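Local coordinates for DUF3863 domain-containing protein (Parabacteroides distasonis, PDB 3LM3) that is of unknown function but is probably a glycoside hydrolase or deacetylase acting on carbohydrate, at residues L157-L160 with A161-N165; G326-W329 with R330-Y333. All coordinates share one frame; numbering follows the deposited sequence.

Interaction 1 of 2, residues L157-L160 with A161-N165; sequences LRYL and AEKEN
K163 lays its aliphatic chain across the ring of Y159, one helical turn earlier. Both sit on helix 154-163, the helix of a beta-alpha-beta unit between parallel strands 146-148 and 168-172. The lysine can be followed outward. Its CB lies over one face of the ring, 4.1 Å from the centroid and 15° off the normal, a CH-pi contact. CG is anti to the carbonyl carbon (chi1 -64°), and the chain runs on extended, crossing the tyrosine side chain at about a right angle. In the conformer given, CD comes unusually close to CD2 and CE2 of Y159, so the exact spacing is doubtful. CE and NZ pass beyond the ring to the guanidinium of R158. There NZ stands near the guanidinium plane, 3.2 Å from R158 NH1. Like charges meet at this point, but both residues have a second conformer, so the close approach is doubtful.

Y159 holds CG anti to the backbone N (chi1 178°), beside the carbonyl carbon, which brings the ring near K163 and E164. The CG of E164 approaches obliquely, 4.1 Å from Y159 CE1, and the two side chains run side by side. The Y159 hydroxyl is hydrogen-bonded to S128 on helix 120-138. E164 also reaches S128, and forms a salt bridge with R143. Replacing Y159 with an alanine would probably strip the K163 methylenes of the surface they lie on and leave S128 without one of its partners.

The backbone is held by helical bonds, including K163 N to Y159 O at 2.8 Å. R158 NH2 forms a salt bridge with D155. E162 does not pair with R158 directly. In the conformer given, a water accepts from R158 NH1 at 2.9 Å and donates to E162 OE1.

Interaction 2 of 2, residues G326-W329 with R330-Y333; sequences GELW and RKQY
E327 and R330 form a salt bridge one turn apart near the end of helix 322-332. R330 NH1 donates to the syn lone pair of E327 OE1 at 2.9 Å, and the oxygen lies only 6° out of the guanidinium plane. The extended R330 chain runs alongside the glutamate. W329 and Y333 make the second pair. The tyrosine ring forms an offset stack with the five-membered ring of W329, centroids 4.2 Å apart and planes at 17°. Y333 CB sits over the six-membered ring in a CH-pi contact, 3.6 Å from its centroid.

The helix end positions this stack. W329 O accepts from Y333 N at 2.9 Å and from Q332 N at 3.0 Å, and Y333 is the first residue to leave helical geometry. Farther out, W329 NE1 is hydrogen-bonded to Y341 OH, and the rings of Y193 and W339 meet the indole. R330 NH2 forms a second salt bridge, to D211. One guanidinium therefore serves two carboxylates, which limits its rotation and probably balances much of the local charge.

In the fold
From the N terminus, the chain reaches interaction 1 first, on the helix between strands 146-148 and 168-172 of the three-stranded parallel sheet. Interaction 2 follows much later, on helix 322-332 after strand 318-320. Each is local to one helix and closes no loop. The two stand in series and neither nest nor cross. The centres of interactions 1 and 2 are about 17 Å apart. The nearest atoms of interactions 1 and 2 are about 6 Å apart, without touching. H167 lies next to both: A161 and N165 meet it from one helix end, E327 and R330 from the other helix. Interaction 1 also faces helix 120-138 and strand 168-172, while interaction 2 packs on strand 213-216 of the same sheet.

Interaction 1 of 2, residues L157-L160 with A161-N165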
loop_
_atom_site.group_PDB
_atom_site.type_symbol
_atom_site.label_atom_id
_atom_site.label_comp_id
_atom_site.label_asym_id
_atom_site.label_seq_id
_atom_site.Cartn_x
_atom_site.Cartn_y
_atom_site.Cartn_z
ATOM N N LEU A 157 11.869 -2.305 10.123
ATOM C CA LEU A 157 10.644 -2.763 10.789
ATOM C C LEU A 157 10.923 -3.353 12.166
ATOM O O LEU A 157 10.197 -3.096 13.133
ATOM C CB LEU A 157 9.923 -3.737 9.860
ATOM C CG LEU A 157 9.627 -3.170 8.474
ATOM C CD1 LEU A 157 8.984 -4.214 7.572
ATOM C CD2 LEU A 157 8.743 -1.951 8.599
ATOM N N ARG A 158 11.985 -4.151 12.267
ATOM C CA ARG A 158 12.527 -4.647 13.534
ATOM C C ARG A 158 12.777 -3.494 14.496
ATOM O O ARG A 158 12.414 -3.517 15.670
ATOM C CB ARG A 158 13.856 -5.347 13.208
ATOM C CG ARG A 158 14.657 -5.882 14.356
ATOM C CD ARG A 158 15.517 -4.830 15.045
ATOM N NE ARG A 158 16.487 -4.039 14.239
ATOM C CZ ARG A 158 17.219 -3.079 14.805
ATOM N NH1 ARG A 158 17.012 -2.798 16.097
ATOM N NH2 ARG A 158 18.125 -2.376 14.111
ATOM N N TYR A 159 13.466 -2.482 13.986
ATOM C CA TYR A 159 13.805 -1.327 14.795
ATOM C C TYR A 159 12.551 -0.605 15.317
ATOM O O TYR A 159 12.467 -0.219 16.482
ATOM C CB TYR A 159 14.683 -0.371 13.968
ATOM C CG TYR A 159 15.084 0.902 14.656
ATOM C CD1 TYR A 159 14.297 2.051 14.560
ATOM C CD2 TYR A 159 16.266 0.956 15.381
ATOM C CE1 TYR A 159 14.679 3.226 15.190
ATOM C CE2 TYR A 159 16.662 2.117 15.993
ATOM C CZ TYR A 159 15.869 3.249 15.910
ATOM O OH TYR A 159 16.314 4.423 16.529
ATOM N N LEU A 160 11.583 -0.391 14.441
ATOM C CA LEU A 160 10.335 0.259 14.861
ATOM C C LEU A 160 9.685 -0.518 15.976
ATOM O O LEU A 160 9.318 0.064 17.000
ATOM C CB LEU A 160 9.340 0.384 13.708
ATOM C CG LEU A 160 9.694 1.460 12.709
ATOM C CD1 LEU A 160 8.699 1.465 11.522
ATOM C CD2 LEU A 160 9.800 2.839 13.357
ATOM N N ALA A 161 9.566 -1.836 15.802
ATOM C CA ALA A 161 8.876 -2.666 16.776
ATOM C C ALA A 161 9.607 -2.653 18.114
ATOM O O ALA A 161 8.999 -2.478 19.177
ATOM C CB ALA A 161 8.772 -4.108 16.262
ATOM N N GLU A 162 10.918 -2.877 18.073
ATOM C CA GLU A 162 11.698 -3.169 19.268
ATOM C C GLU A 162 12.245 -1.922 19.929
ATOM O O GLU A 162 12.328 -1.854 21.170
ATOM C CB GLU A 162 12.798 -4.181 18.933
ATOM C CG GLU A 162 12.143 -5.504 18.466
ATOM C CD GLU A 162 13.057 -6.585 17.884
ATOM O OE1 GLU A 162 14.306 -6.425 17.845
ATOM O OE2 GLU A 162 12.481 -7.624 17.433
ATOM N N LYS A 163 12.593 -0.908 19.144
ATOM C CA LYS A 163 13.171 0.301 19.718
ATOM C C LYS A 163 12.213 1.475 19.860
ATOM O O LYS A 163 12.420 2.350 20.724
ATOM C CB LYS A 163 14.445 0.680 18.984
ATOM C CG LYS A 163 15.475 -0.396 19.174
ATOM C CD LYS A 163 16.709 -0.213 18.391
ATOM C CE LYS A 163 17.833 -1.081 18.957
ATOM N NZ LYS A 163 19.001 -1.184 18.039
ATOM N N GLU A 164 11.170 1.525 19.030
ATOM C CA GLU A 164 10.170 2.597 19.104
ATOM C C GLU A 164 8.793 2.144 19.565
ATOM O O GLU A 164 7.880 2.967 19.706
ATOM C CB GLU A 164 10.095 3.361 17.767
ATOM C CG GLU A 164 11.373 4.129 17.434
ATOM C CD GLU A 164 11.611 5.366 18.311
ATOM O OE1 GLU A 164 10.852 5.675 19.243
ATOM O OE2 GLU A 164 12.618 6.057 18.067
ATOM N N ASN A 165 8.626 0.841 19.805
ATOM C CA ASN A 165 7.345 0.293 20.201
ATOM C C ASN A 165 6.226 0.722 19.242
ATOM O O ASN A 165 5.101 1.082 19.660
ATOM C CB ASN A 165 7.036 0.687 21.658
ATOM C CG ASN A 165 5.918 -0.127 22.269
ATOM O OD1 ASN A 165 5.686 -1.291 21.918
ATOM N ND2 ASN A 165 5.225 0.483 23.228
HETATM O O HOH W 1 15.968 -4.591 18.190
#

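Interaction 2 of 2, residues G326-W329 with R330-Y333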
loop_
_atom_site.group_PDB
_atom_site.type_symbol
_atom_site.label_atom_id
_atom_site.label_comp_id
_atom_site.label_asym_id
_atom_site.label_seq_id
_atom_site.Cartn_x
_atom_site.Cartn_y
_atom_site.Cartn_z
ATOM N N GLY A 326 -3.813 -1.355 11.333
ATOM C CA GLY A 326 -2.756 -2.335 11.604
ATOM C C GLY A 326 -2.867 -2.920 12.993
ATOM O O GLY A 326 -2.653 -4.109 13.181
ATOM N N GLU A 327 -3.205 -2.090 13.978
ATOM C CA GLU A 327 -3.355 -2.615 15.342
ATOM C C GLU A 327 -4.614 -3.448 15.485
ATOM O O GLU A 327 -4.583 -4.417 16.236
ATOM C CB GLU A 327 -3.283 -1.527 16.398
ATOM C CG GLU A 327 -1.888 -0.922 16.551
ATOM C CD GLU A 327 -0.869 -1.880 17.130
ATOM O OE1 GLU A 327 -1.210 -2.950 17.688
ATOM O OE2 GLU A 327 0.322 -1.553 17.020
ATOM N N LEU A 328 -5.693 -3.140 14.747
ATOM C CA LEU A 328 -6.841 -4.058 14.738
ATOM C C LEU A 328 -6.452 -5.427 14.190
ATOM O O LEU A 328 -6.849 -6.464 14.730
ATOM C CB LEU A 328 -8.014 -3.499 13.912
ATOM C CG LEU A 328 -8.821 -2.398 14.563
ATOM C CD1 LEU A 328 -9.741 -1.739 13.534
ATOM C CD2 LEU A 328 -9.612 -2.943 15.787
ATOM N N TRP A 329 -5.650 -5.447 13.133
ATOM C CA TRP A 329 -5.188 -6.699 12.553
ATOM C C TRP A 329 -4.319 -7.468 13.556
ATOM O O TRP A 329 -4.527 -8.655 13.794
ATOM C CB TRP A 329 -4.474 -6.452 11.223
ATOM C CG TRP A 329 -4.131 -7.694 10.489
ATOM C CD1 TRP A 329 -4.861 -8.308 9.521
ATOM C CD2 TRP A 329 -2.928 -8.461 10.621
ATOM N NE1 TRP A 329 -4.211 -9.421 9.063
ATOM C CE2 TRP A 329 -3.016 -9.539 9.728
ATOM C CE3 TRP A 329 -1.788 -8.342 11.424
ATOM C CZ2 TRP A 329 -1.999 -10.498 9.598
ATOM C CZ3 TRP A 329 -0.784 -9.280 11.292
ATOM C CH2 TRP A 329 -0.892 -10.340 10.386
ATOM N N ARG A 330 -3.394 -6.766 14.181
ATOM C CA ARG A 330 -2.453 -7.346 15.146
ATOM C C ARG A 330 -3.170 -7.885 16.384
ATOM O O ARG A 330 -2.682 -8.830 17.017
ATOM C CB ARG A 330 -1.455 -6.245 15.531
ATOM C CG ARG A 330 -0.400 -6.631 16.539
ATOM C CD ARG A 330 0.773 -5.611 16.474
ATOM N NE ARG A 330 1.752 -5.868 17.534
ATOM C CZ ARG A 330 1.745 -5.339 18.746
ATOM N NH1 ARG A 330 0.861 -4.421 19.130
ATOM N NH2 ARG A 330 2.692 -5.708 19.613
ATOM N N LYS A 331 -4.308 -7.305 16.729
ATOM C CA LYS A 331 -5.096 -7.807 17.851
ATOM C C LYS A 331 -5.653 -9.208 17.568
ATOM O O LYS A 331 -5.766 -10.029 18.494
ATOM C CB LYS A 331 -6.215 -6.818 18.174
ATOM C CG LYS A 331 -7.060 -7.169 19.371
ATOM C CD LYS A 331 -7.696 -5.927 19.979
ATOM C CE LYS A 331 -8.732 -5.309 19.054
ATOM N NZ LYS A 331 -9.686 -4.427 19.806
ATOM N N GLN A 332 -5.984 -9.466 16.313
ATOM C CA GLN A 332 -6.623 -10.722 15.903
ATOM C C GLN A 332 -5.622 -11.781 15.437
ATOM O O GLN A 332 -5.788 -12.967 15.734
ATOM C CB GLN A 332 -7.630 -10.430 14.789
ATOM C CG GLN A 332 -8.401 -11.631 14.277
ATOM C CD GLN A 332 -9.343 -12.203 15.313
ATOM O OE1 GLN A 332 -9.770 -11.513 16.225
ATOM N NE2 GLN A 332 -9.680 -13.482 15.168
ATOM N N TYR A 333 -4.592 -11.364 14.713
ATOM C CA TYR A 333 -3.654 -12.271 14.067
ATOM C C TYR A 333 -2.318 -12.142 14.761
ATOM O O TYR A 333 -1.738 -11.059 14.776
ATOM C CB TYR A 333 -3.503 -11.895 12.570
ATOM C CG TYR A 333 -4.795 -12.007 11.770
ATOM C CD1 TYR A 333 -5.138 -13.211 11.167
ATOM C CD2 TYR A 333 -5.679 -10.952 11.652
ATOM C CE1 TYR A 333 -6.341 -13.343 10.458
ATOM C CE2 TYR A 333 -6.890 -11.081 10.948
ATOM C CZ TYR A 333 -7.194 -12.284 10.359
ATOM O OH TYR A 333 -8.384 -12.420 9.672
#